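Local structure of OxsB protein (Bacillus megaterium, 5UL3) at residues A[19-27]-A[344-352]; A[332-343]-A[377-388]. The protein catalyses the oxidative ring contraction of dAMP to an oxetane aldehyde, using cobalamin and a [4Fe-4S] cluster with S-adenosylmethionine, in the biosynthesis of oxetanocin A. One frame throughout, in Å; residues are numbered along the deposited sequence.

Contact 1: A[19-27]-A[344-352]. With EDO (1,2-ethanediol), chain B.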
loop_
_atom_site.group_PDB
_atom_site.type_symbol
_atom_site.label_atom_id
_atom_site.label_comp_id
_atom_site.label_asym_id
_atom_site.label_seq_id
_atom_site.Cartn_x
_atom_site.Cartn_y
_atom_site.Cartn_z
ATOM N N GLU A 19 -32.898 -3.260 -6.422
ATOM C CA GLU A 19 -32.303 -2.445 -7.474
ATOM C C GLU A 19 -31.624 -1.212 -6.897
ATOM O O GLU A 19 -30.567 -0.794 -7.384
ATOM C CB GLU A 19 -33.366 -2.041 -8.502
ATOM C CG GLU A 19 -32.811 -1.287 -9.709
ATOM C CD GLU A 19 -31.938 -2.152 -10.612
ATOM O OE1 GLU A 19 -31.176 -1.585 -11.422
ATOM O OE2 GLU A 19 -32.014 -3.394 -10.522
ATOM N N ILE A 20 -32.211 -0.613 -5.858
ATOM C CA ILE A 20 -31.578 0.528 -5.211
ATOM C C ILE A 20 -30.261 0.102 -4.577
ATOM O O ILE A 20 -29.217 0.747 -4.763
ATOM C CB ILE A 20 -32.507 1.145 -4.159
ATOM C CG1 ILE A 20 -33.744 1.759 -4.835
ATOM C CG2 ILE A 20 -31.751 2.217 -3.389
ATOM C CD1 ILE A 20 -34.851 2.131 -3.859
ATOM N N PHE A 21 -30.294 -1.003 -3.827
ATOM C CA PHE A 21 -29.113 -1.431 -3.074
ATOM C C PHE A 21 -27.995 -1.935 -3.978
ATOM O O PHE A 21 -26.839 -2.011 -3.537
ATOM C CB PHE A 21 -29.501 -2.525 -2.072
ATOM C CG PHE A 21 -30.400 -2.051 -0.944
ATOM C CD1 PHE A 21 -30.637 -0.701 -0.720
ATOM C CD2 PHE A 21 -30.983 -2.985 -0.084
ATOM C CE1 PHE A 21 -31.452 -0.280 0.335
ATOM C CE2 PHE A 21 -31.797 -2.575 0.965
ATOM C CZ PHE A 21 -32.032 -1.221 1.172
ATOM N N SER A 22 -28.307 -2.310 -5.219
ATOM C CA SER A 22 -27.271 -2.733 -6.153
ATOM C C SER A 22 -26.334 -1.595 -6.528
ATOM O O SER A 22 -25.247 -1.858 -7.062
ATOM C CB SER A 22 -27.897 -3.315 -7.422
ATOM O OG SER A 22 -28.347 -2.260 -8.259
ATOM N N GLN A 23 -26.709 -0.347 -6.243
ATOM C CA GLN A 23 -25.859 0.798 -6.562
ATOM C C GLN A 23 -24.930 1.065 -5.376
ATOM O O GLN A 23 -25.061 2.036 -4.629
ATOM C CB GLN A 23 -26.710 2.005 -6.926
ATOM C CG GLN A 23 -27.596 1.709 -8.101
ATOM C CD GLN A 23 -28.714 2.714 -8.247
ATOM O OE1 GLN A 23 -28.481 3.922 -8.302
ATOM N NE2 GLN A 23 -29.941 2.219 -8.294
ATOM N N ILE A 24 -23.949 0.167 -5.234
ATOM C CA ILE A 24 -23.131 0.135 -4.025
ATOM C C ILE A 24 -22.151 1.293 -3.922
ATOM O O ILE A 24 -21.514 1.456 -2.879
ATOM C CB ILE A 24 -22.390 -1.214 -3.923
ATOM C CG1 ILE A 24 -21.471 -1.429 -5.131
ATOM C CG2 ILE A 24 -23.386 -2.337 -3.805
ATOM C CD1 ILE A 24 -20.611 -2.709 -5.030
ATOM N N TRP A 25 -22.044 2.131 -4.956
ATOM C CA TRP A 25 -21.227 3.335 -4.868
ATOM C C TRP A 25 -21.940 4.498 -4.195
ATOM O O TRP A 25 -21.282 5.468 -3.813
ATOM C CB TRP A 25 -20.792 3.770 -6.262
ATOM C CG TRP A 25 -21.926 3.755 -7.209
ATOM C CD1 TRP A 25 -22.800 4.779 -7.463
ATOM C CD2 TRP A 25 -22.348 2.654 -8.015
ATOM N NE1 TRP A 25 -23.733 4.379 -8.379
ATOM C CE2 TRP A 25 -23.482 3.078 -8.734
ATOM C CE3 TRP A 25 -21.877 1.351 -8.200
ATOM C CZ2 TRP A 25 -24.146 2.251 -9.632
ATOM C CZ3 TRP A 25 -22.534 0.527 -9.082
ATOM C CH2 TRP A 25 -23.664 0.980 -9.796
ATOM N N LEU A 26 -23.262 4.448 -4.056
ATOM C CA LEU A 26 -23.951 5.564 -3.431
ATOM C C LEU A 26 -23.721 5.540 -1.929
ATOM O O LEU A 26 -23.616 4.477 -1.313
ATOM C CB LEU A 26 -25.450 5.504 -3.726
ATOM C CG LEU A 26 -25.872 5.497 -5.192
ATOM C CD1 LEU A 26 -27.367 5.194 -5.300
ATOM C CD2 LEU A 26 -25.505 6.840 -5.843
ATOM N N LYS A 27 -23.647 6.730 -1.343
ATOM C CA LYS A 27 -23.512 6.854 0.099
ATOM C C LYS A 27 -24.836 6.510 0.776
ATOM O O LYS A 27 -25.903 6.613 0.161
ATOM C CB LYS A 27 -23.073 8.274 0.453
ATOM C CG LYS A 27 -22.126 8.875 -0.588
ATOM C CD LYS A 27 -21.416 10.117 -0.068
ATOM C CE LYS A 27 -20.128 10.375 -0.837
ATOM N NZ LYS A 27 -19.257 11.373 -0.145
ATOM N N ASP A 344 -17.356 -6.780 -6.763
ATOM C CA ASP A 344 -17.971 -5.537 -6.305
ATOM C C ASP A 344 -17.172 -4.321 -6.745
ATOM O O ASP A 344 -17.728 -3.361 -7.295
ATOM C CB ASP A 344 -18.094 -5.511 -4.775
ATOM C CG ASP A 344 -19.095 -6.504 -4.236
ATOM O OD1 ASP A 344 -19.923 -7.008 -5.020
ATOM O OD2 ASP A 344 -19.045 -6.799 -3.011
ATOM N N ILE A 345 -15.864 -4.342 -6.485
ATOM C CA ILE A 345 -15.032 -3.189 -6.781
ATOM C C ILE A 345 -14.968 -2.955 -8.284
ATOM O O ILE A 345 -15.030 -1.811 -8.753
ATOM C CB ILE A 345 -13.639 -3.391 -6.162
ATOM C CG1 ILE A 345 -13.749 -3.374 -4.637
ATOM C CG2 ILE A 345 -12.671 -2.325 -6.638
ATOM C CD1 ILE A 345 -12.576 -3.996 -3.956
ATOM N N LEU A 346 -14.875 -4.034 -9.059
ATOM C CA LEU A 346 -14.781 -3.911 -10.512
ATOM C C LEU A 346 -16.086 -3.380 -11.094
ATOM O O LEU A 346 -16.080 -2.533 -12.002
ATOM C CB LEU A 346 -14.430 -5.263 -11.124
ATOM C CG LEU A 346 -12.987 -5.735 -10.892
ATOM C CD1 LEU A 346 -12.892 -7.218 -11.190
ATOM C CD2 LEU A 346 -12.010 -4.909 -11.752
ATOM N N ARG A 347 -17.212 -3.852 -10.571
ATOM C CA ARG A 347 -18.502 -3.370 -11.053
ATOM C C ARG A 347 -18.685 -1.895 -10.732
ATOM O O ARG A 347 -19.139 -1.107 -11.582
ATOM C CB ARG A 347 -19.625 -4.220 -10.448
ATOM C CG ARG A 347 -21.015 -3.818 -10.967
ATOM C CD ARG A 347 -22.102 -4.837 -10.616
ATOM N NE ARG A 347 -22.407 -4.828 -9.192
ATOM C CZ ARG A 347 -23.173 -3.919 -8.598
ATOM N NH1 ARG A 347 -23.725 -2.929 -9.311
ATOM N NH2 ARG A 347 -23.394 -4.002 -7.289
ATOM N N ALA A 348 -18.319 -1.494 -9.514
ATOM C CA ALA A 348 -18.415 -0.093 -9.138
ATOM C C ALA A 348 -17.434 0.759 -9.929
ATOM O O ALA A 348 -17.759 1.889 -10.306
ATOM C CB ALA A 348 -18.166 0.074 -7.641
ATOM N N GLY A 349 -16.217 0.254 -10.161
ATOM C CA GLY A 349 -15.267 1.010 -10.967
ATOM C C GLY A 349 -15.762 1.226 -12.389
ATOM O O GLY A 349 -15.636 2.320 -12.945
ATOM N N LYS A 350 -16.370 0.194 -12.974
ATOM C CA LYS A 350 -16.894 0.294 -14.332
ATOM C C LYS A 350 -17.994 1.342 -14.428
ATOM O O LYS A 350 -18.106 2.046 -15.442
ATOM C CB LYS A 350 -17.411 -1.070 -14.779
ATOM C CG LYS A 350 -17.902 -1.120 -16.222
ATOM C CD LYS A 350 -18.593 -2.451 -16.504
ATOM C CE LYS A 350 -18.828 -2.663 -17.993
ATOM N NZ LYS A 350 -17.561 -2.935 -18.729
ATOM N N HIS A 351 -18.822 1.456 -13.385
ATOM C CA HIS A 351 -19.844 2.493 -13.348
ATOM C C HIS A 351 -19.243 3.879 -13.502
ATOM O O HIS A 351 -19.872 4.767 -14.088
ATOM C CB HIS A 351 -20.629 2.414 -12.036
ATOM C CG HIS A 351 -21.558 3.566 -11.833
ATOM N ND1 HIS A 351 -22.772 3.659 -12.478
ATOM C CD2 HIS A 351 -21.437 4.695 -11.091
ATOM C CE1 HIS A 351 -23.375 4.779 -12.117
ATOM N NE2 HIS A 351 -22.584 5.428 -11.279
ATOM N N PHE A 352 -18.038 4.090 -12.987
ATOM C CA PHE A 352 -17.377 5.383 -13.057
ATOM C C PHE A 352 -16.298 5.442 -14.136
ATOM O O PHE A 352 -15.498 6.380 -14.138
ATOM C CB PHE A 352 -16.758 5.743 -11.709
ATOM C CG PHE A 352 -17.756 6.021 -10.634
ATOM C CD1 PHE A 352 -18.616 7.108 -10.727
ATOM C CD2 PHE A 352 -17.810 5.215 -9.504
ATOM C CE1 PHE A 352 -19.523 7.373 -9.725
ATOM C CE2 PHE A 352 -18.718 5.479 -8.502
ATOM C CZ PHE A 352 -19.572 6.555 -8.609
HETATM C C1 EDO B . -24.511 -5.547 -4.295
HETATM O O1 EDO B . -23.377 -5.987 -5.061
HETATM C C2 EDO B . -25.661 -6.512 -4.509
HETATM O O2 EDO B . -25.223 -7.802 -4.066
#
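Trp25 and His351 lie almost flat on one another, the imidazole in an offset stack with the five-membered ring of the indole, centroids 3.9 Å apart and planes inclined by 13°. CB of His351 completes the cover with a CH-pi contact over the six-membered ring, 4.0 Å from its centroid. Although Trp25 NE1 and His351 NE2 come within 3.3 Å, one ring lies above the other and the N-H is poorly directed, which rules out a hydrogen bond. On its other face the indole carries CA of Gln23, so the loop folds back over its own tryptophan.

The chi1 of 47° sets Trp25 CG between its backbone N and carbonyl carbon, and from there the flat indole reaches the last turns of helix 335-351. Phe352 turns an edge to the same ring system in an offset edge-to-face pair, its CE2 3.5 Å from Trp25 CB. Small Ala348 lets the benzo ring come close to the helix backbone, with Trp25 CE3 3.9 Å from Ala348 CA.

Arg347 leaves the helix with CG anti to the backbone N (chi1 -177°) and bends at chi3, which swings its guanidinium back to the loop. NH1 and NH2 grip Ser22 O end-on, NH2 at 2.8 Å in the carbonyl plane and NH1 tilted from it. NH2 also donates to an ethanediol, probably from the crystallisation liquor. Ile24 pushes CD1 against CB of Asp344, whose OD2 is held by Thr289 and Lys340.

The N-terminal domain therefore meets the radical SAM domain through an aromatic cluster beside a two-nitrogen grip on the carbonyl of Ser22, near the C-terminal end of helix 7-21, where the negative end of the helix dipole probably favours the arginine's positive charge.

Contact 2: A[332-343]-A[377-388]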
loop_
_atom_site.group_PDB
_atom_site.type_symbol
_atom_site.label_atom_id
_atom_site.label_comp_id
_atom_site.label_asym_id
_atom_site.label_seq_id
_atom_site.Cartn_x
_atom_site.Cartn_y
_atom_site.Cartn_z
ATOM N N PRO A 332 -5.793 -14.833 5.519
ATOM C CA PRO A 332 -6.350 -14.646 4.172
ATOM C C PRO A 332 -7.860 -14.510 4.152
ATOM O O PRO A 332 -8.582 -15.087 4.968
ATOM C CB PRO A 332 -5.934 -15.936 3.452
ATOM C CG PRO A 332 -5.959 -16.969 4.582
ATOM C CD PRO A 332 -5.383 -16.227 5.763
ATOM N N LEU A 333 -8.333 -13.711 3.191
ATOM C CA LEU A 333 -9.723 -13.804 2.767
ATOM C C LEU A 333 -9.987 -15.162 2.130
ATOM O O LEU A 333 -9.132 -15.719 1.442
ATOM C CB LEU A 333 -10.044 -12.708 1.732
ATOM C CG LEU A 333 -10.507 -11.316 2.097
ATOM C CD1 LEU A 333 -10.917 -10.555 0.824
ATOM C CD2 LEU A 333 -11.647 -11.377 3.091
ATOM N N SER A 334 -11.207 -15.682 2.311
ATOM C CA SER A 334 -11.576 -16.884 1.577
ATOM C C SER A 334 -11.593 -16.613 0.072
ATOM O O SER A 334 -11.707 -15.469 -0.380
ATOM C CB SER A 334 -12.952 -17.405 2.008
ATOM O OG SER A 334 -13.995 -16.570 1.524
ATOM N N VAL A 335 -11.469 -17.695 -0.701
ATOM C CA VAL A 335 -11.542 -17.586 -2.155
ATOM C C VAL A 335 -12.867 -16.966 -2.554
ATOM O O VAL A 335 -12.928 -16.086 -3.419
ATOM C CB VAL A 335 -11.356 -18.968 -2.806
ATOM C CG1 VAL A 335 -11.729 -18.925 -4.300
ATOM C CG2 VAL A 335 -9.928 -19.483 -2.604
ATOM N N GLU A 336 -13.965 -17.497 -2.013
ATOM C CA GLU A 336 -15.287 -17.004 -2.387
ATOM C C GLU A 336 -15.395 -15.516 -2.116
ATOM O O GLU A 336 -15.859 -14.746 -2.963
ATOM C CB GLU A 336 -16.368 -17.771 -1.622
ATOM C CG GLU A 336 -17.788 -17.300 -1.882
ATOM C CD GLU A 336 -18.810 -18.082 -1.065
ATOM O OE1 GLU A 336 -19.303 -17.552 -0.045
ATOM O OE2 GLU A 336 -19.098 -19.238 -1.434
ATOM N N GLN A 337 -14.932 -15.089 -0.942
ATOM C CA GLN A 337 -15.029 -13.688 -0.564
ATOM C C GLN A 337 -14.122 -12.807 -1.418
ATOM O O GLN A 337 -14.526 -11.717 -1.842
ATOM C CB GLN A 337 -14.681 -13.547 0.915
ATOM C CG GLN A 337 -14.831 -12.165 1.435
ATOM C CD GLN A 337 -16.279 -11.696 1.445
ATOM O OE1 GLN A 337 -16.544 -10.499 1.515
ATOM N NE2 GLN A 337 -17.220 -12.639 1.392
ATOM N N THR A 338 -12.879 -13.244 -1.634
ATOM C CA THR A 338 -11.966 -12.551 -2.548
ATOM C C THR A 338 -12.651 -12.288 -3.895
ATOM O O THR A 338 -12.606 -11.173 -4.425
ATOM C CB THR A 338 -10.682 -13.372 -2.736
ATOM O OG1 THR A 338 -10.015 -13.509 -1.474
ATOM C CG2 THR A 338 -9.708 -12.665 -3.710
ATOM N N LEU A 339 -13.310 -13.305 -4.448
ATOM C CA LEU A 339 -13.926 -13.142 -5.766
ATOM C C LEU A 339 -15.135 -12.220 -5.699
ATOM O O LEU A 339 -15.376 -11.432 -6.629
ATOM C CB LEU A 339 -14.302 -14.514 -6.332
ATOM C CG LEU A 339 -13.093 -15.386 -6.711
ATOM C CD1 LEU A 339 -13.488 -16.821 -7.073
ATOM C CD2 LEU A 339 -12.289 -14.731 -7.841
ATOM N N LYS A 340 -15.903 -12.293 -4.605
ATOM C CA LYS A 340 -17.034 -11.387 -4.432
ATOM C C LYS A 340 -16.565 -9.942 -4.313
ATOM O O LYS A 340 -17.107 -9.040 -4.968
ATOM C CB LYS A 340 -17.846 -11.766 -3.190
ATOM C CG LYS A 340 -18.804 -10.626 -2.780
ATOM C CD LYS A 340 -19.384 -10.829 -1.397
ATOM C CE LYS A 340 -20.440 -9.783 -1.056
ATOM N NZ LYS A 340 -19.910 -8.379 -0.986
ATOM N N GLN A 341 -15.558 -9.697 -3.470
ATOM C CA GLN A 341 -15.100 -8.327 -3.276
ATOM C C GLN A 341 -14.481 -7.774 -4.556
ATOM O O GLN A 341 -14.664 -6.595 -4.883
ATOM C CB GLN A 341 -14.103 -8.261 -2.108
ATOM C CG GLN A 341 -14.805 -8.581 -0.764
ATOM C CD GLN A 341 -13.974 -8.225 0.451
ATOM O OE1 GLN A 341 -13.112 -7.344 0.402
ATOM N NE2 GLN A 341 -14.245 -8.905 1.563
ATOM N N LEU A 342 -13.741 -8.606 -5.290
ATOM C CA LEU A 342 -13.200 -8.151 -6.573
ATOM C C LEU A 342 -14.331 -7.795 -7.533
ATOM O O LEU A 342 -14.285 -6.756 -8.213
ATOM C CB LEU A 342 -12.291 -9.229 -7.173
ATOM C CG LEU A 342 -10.898 -9.385 -6.518
ATOM C CD1 LEU A 342 -10.276 -10.697 -6.975
ATOM C CD2 LEU A 342 -9.972 -8.185 -6.833
ATOM N N ASP A 343 -15.365 -8.635 -7.581
ATOM C CA ASP A 343 -16.514 -8.355 -8.439
ATOM C C ASP A 343 -17.177 -7.035 -8.068
ATOM O O ASP A 343 -17.523 -6.241 -8.953
ATOM C CB ASP A 343 -17.514 -9.508 -8.363
ATOM C CG ASP A 343 -18.739 -9.272 -9.233
ATOM O OD1 ASP A 343 -18.621 -9.413 -10.464
ATOM O OD2 ASP A 343 -19.814 -8.937 -8.685
ATOM N N ARG A 377 -5.077 -22.123 -3.264
ATOM C CA ARG A 377 -5.961 -20.985 -3.050
ATOM C C ARG A 377 -5.766 -19.922 -4.132
ATOM O O ARG A 377 -6.741 -19.359 -4.645
ATOM C CB ARG A 377 -5.710 -20.397 -1.664
ATOM C CG ARG A 377 -6.419 -19.086 -1.419
ATOM C CD ARG A 377 -6.292 -18.633 0.020
ATOM N NE ARG A 377 -6.818 -17.285 0.214
ATOM C CZ ARG A 377 -6.164 -16.172 -0.116
ATOM N NH1 ARG A 377 -4.951 -16.238 -0.674
ATOM N NH2 ARG A 377 -6.718 -14.985 0.116
ATOM N N ILE A 378 -4.513 -19.620 -4.475
ATOM C CA ILE A 378 -4.266 -18.619 -5.515
ATOM C C ILE A 378 -4.800 -19.111 -6.858
ATOM O O ILE A 378 -5.437 -18.359 -7.607
ATOM C CB ILE A 378 -2.764 -18.279 -5.583
ATOM C CG1 ILE A 378 -2.263 -17.698 -4.247
ATOM C CG2 ILE A 378 -2.476 -17.307 -6.754
ATOM C CD1 ILE A 378 -2.965 -16.413 -3.793
ATOM N N ILE A 379 -4.550 -20.382 -7.182
ATOM C CA ILE A 379 -5.025 -20.933 -8.446
ATOM C C ILE A 379 -6.546 -20.863 -8.521
ATOM O O ILE A 379 -7.105 -20.500 -9.562
ATOM C CB ILE A 379 -4.492 -22.367 -8.641
ATOM C CG1 ILE A 379 -2.985 -22.300 -8.937
ATOM C CG2 ILE A 379 -5.249 -23.059 -9.772
ATOM C CD1 ILE A 379 -2.266 -23.643 -8.849
ATOM N N ASP A 380 -7.236 -21.131 -7.402
ATOM C CA ASP A 380 -8.699 -21.008 -7.371
ATOM C C ASP A 380 -9.168 -19.563 -7.591
ATOM O O ASP A 380 -10.166 -19.323 -8.286
ATOM C CB ASP A 380 -9.246 -21.542 -6.040
ATOM C CG ASP A 380 -9.097 -23.059 -5.905
ATOM O OD1 ASP A 380 -8.620 -23.697 -6.865
ATOM O OD2 ASP A 380 -9.446 -23.608 -4.836
ATOM N N ILE A 381 -8.491 -18.586 -6.977
ATOM C CA ILE A 381 -8.829 -17.186 -7.247
ATOM C C ILE A 381 -8.627 -16.871 -8.728
ATOM O O ILE A 381 -9.492 -16.261 -9.381
ATOM C CB ILE A 381 -8.001 -16.256 -6.341
ATOM C CG1 ILE A 381 -8.427 -16.430 -4.879
ATOM C CG2 ILE A 381 -8.163 -14.774 -6.785
ATOM C CD1 ILE A 381 -7.432 -15.861 -3.871
ATOM N N CYS A 382 -7.498 -17.312 -9.287
ATOM C CA CYS A 382 -7.213 -17.075 -10.696
ATOM C C CYS A 382 -8.260 -17.731 -11.585
ATOM O O CYS A 382 -8.692 -17.137 -12.578
ATOM C CB CYS A 382 -5.821 -17.590 -11.044
ATOM S SG CYS A 382 -4.497 -16.595 -10.327
ATOM N N GLU A 383 -8.670 -18.959 -11.249
ATOM C CA GLU A 383 -9.709 -19.626 -12.028
ATOM C C GLU A 383 -11.010 -18.841 -11.977
ATOM O O GLU A 383 -11.721 -18.748 -12.979
ATOM C CB GLU A 383 -9.926 -21.055 -11.522
ATOM C CG GLU A 383 -8.825 -22.015 -11.962
ATOM C CD GLU A 383 -9.102 -23.471 -11.595
ATOM O OE1 GLU A 383 -9.724 -23.738 -10.541
ATOM O OE2 GLU A 383 -8.692 -24.353 -12.376
ATOM N N GLY A 384 -11.320 -18.255 -10.817
ATOM C CA GLY A 384 -12.496 -17.407 -10.713
ATOM C C GLY A 384 -12.405 -16.163 -11.580
ATOM O O GLY A 384 -13.384 -15.769 -12.218
ATOM N N LEU A 385 -11.234 -15.522 -11.607
ATOM C CA LEU A 385 -11.045 -14.350 -12.458
ATOM C C LEU A 385 -11.169 -14.719 -13.928
ATOM O O LEU A 385 -11.679 -13.933 -14.738
ATOM C CB LEU A 385 -9.678 -13.713 -12.180
ATOM C CG LEU A 385 -9.555 -12.999 -10.831
ATOM C CD1 LEU A 385 -8.140 -12.472 -10.619
ATOM C CD2 LEU A 385 -10.551 -11.845 -10.780
ATOM N N LEU A 386 -10.699 -15.915 -14.291
ATOM C CA LEU A 386 -10.728 -16.341 -15.680
ATOM C C LEU A 386 -12.145 -16.666 -16.142
ATOM O O LEU A 386 -12.388 -16.728 -17.351
ATOM C CB LEU A 386 -9.795 -17.540 -15.863
ATOM C CG LEU A 386 -8.296 -17.200 -15.769
ATOM C CD1 LEU A 386 -7.454 -18.465 -15.633
ATOM C CD2 LEU A 386 -7.868 -16.389 -16.988
ATOM N N LYS A 387 -13.080 -16.874 -15.208
ATOM C CA LYS A 387 -14.481 -17.079 -15.548
ATOM C C LYS A 387 -15.213 -15.779 -15.830
ATOM O O LYS A 387 -16.320 -15.820 -16.377
ATOM C CB LYS A 387 -15.209 -17.826 -14.424
ATOM C CG LYS A 387 -14.864 -19.285 -14.330
ATOM C CD LYS A 387 -15.453 -19.908 -13.076
ATOM C CE LYS A 387 -14.812 -21.255 -12.799
ATOM N NZ LYS A 387 -15.294 -21.843 -11.516
ATOM N N ARG A 388 -14.636 -14.635 -15.473
ATOM C CA ARG A 388 -15.302 -13.366 -15.700
ATOM C C ARG A 388 -15.388 -13.075 -17.194
ATOM O O ARG A 388 -14.623 -13.603 -18.005
ATOM C CB ARG A 388 -14.563 -12.232 -14.985
ATOM C CG ARG A 388 -14.461 -12.426 -13.466
ATOM C CD ARG A 388 -13.720 -11.263 -12.831
ATOM N NE ARG A 388 -14.427 -10.013 -13.088
ATOM C CZ ARG A 388 -15.516 -9.630 -12.425
ATOM N NH1 ARG A 388 -16.019 -10.395 -11.455
ATOM N NH2 ARG A 388 -16.105 -8.482 -12.729
HETATM O O HOH W 1 -14.714 -12.074 -9.493
HETATM O O HOH W 2 -17.810 -6.948 -11.720
#
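Arg377, on helix 374-386, reaches across to Leu333, just ahead of helix 335-351. From CB, a chi1 of 171° points the chain away from its own N, and chi2 and chi3 keep it straight to NE; CG slides past Val335 CG2 at 3.7 Å. NE donates to Leu333 O at 3.1 Å and NH2 to the same oxygen at 2.9 Å, a side-on grip in the guanidinium plane. Pro332 CB covers one face of the guanidinium and Ile381 CD1 the opposite one, so that the group is sandwiched and its rotation restricted.

Farther along, branched Val335 and Thr338 meet Ile381, Thr338 giving its methyl while its OG1 bonds back to Ser334 O. Gly384, having no side chain, leaves room for Leu339 CD1, 3.8 Å from Gly384 CA, and Leu342 meets Leu385. At the far end Arg388 NH1 makes a salt bridge of 3.0 Å with the anti lone pair of Asp343 OD1; one water links Arg388 NH1 to Leu339 O.

Segments 335-343 and 377-386 cross at -36°, on connections between parallel strands 305-311, 357-360 and 393-398 of the partial TIM barrel. Two arginines bound their apolar seam, one satisfying a backbone carbonyl near cobalamin-binding strand 305-311, the other an ion pair.

Helix 335-351 serves both contacts, its first half in contact 2 and its last turns in contact 1. Contact 2 is internal to the radical SAM domain, joining two neighbouring helices of the partial barrel, and has more buried residues; aliphatic side chains and a glycine suit its helix-to-helix seam. Contact 1 lies between domains and nearer the surface, where a loop meets the helix end through stacked aromatic rings. The arginine grips a main-chain oxygen end-on in contact 1 and side-on in contact 2, and only contact 2 has a salt bridge between its own two segments. The two touch where Leu346 CD1 packs 3.7 Å from Arg388 NE.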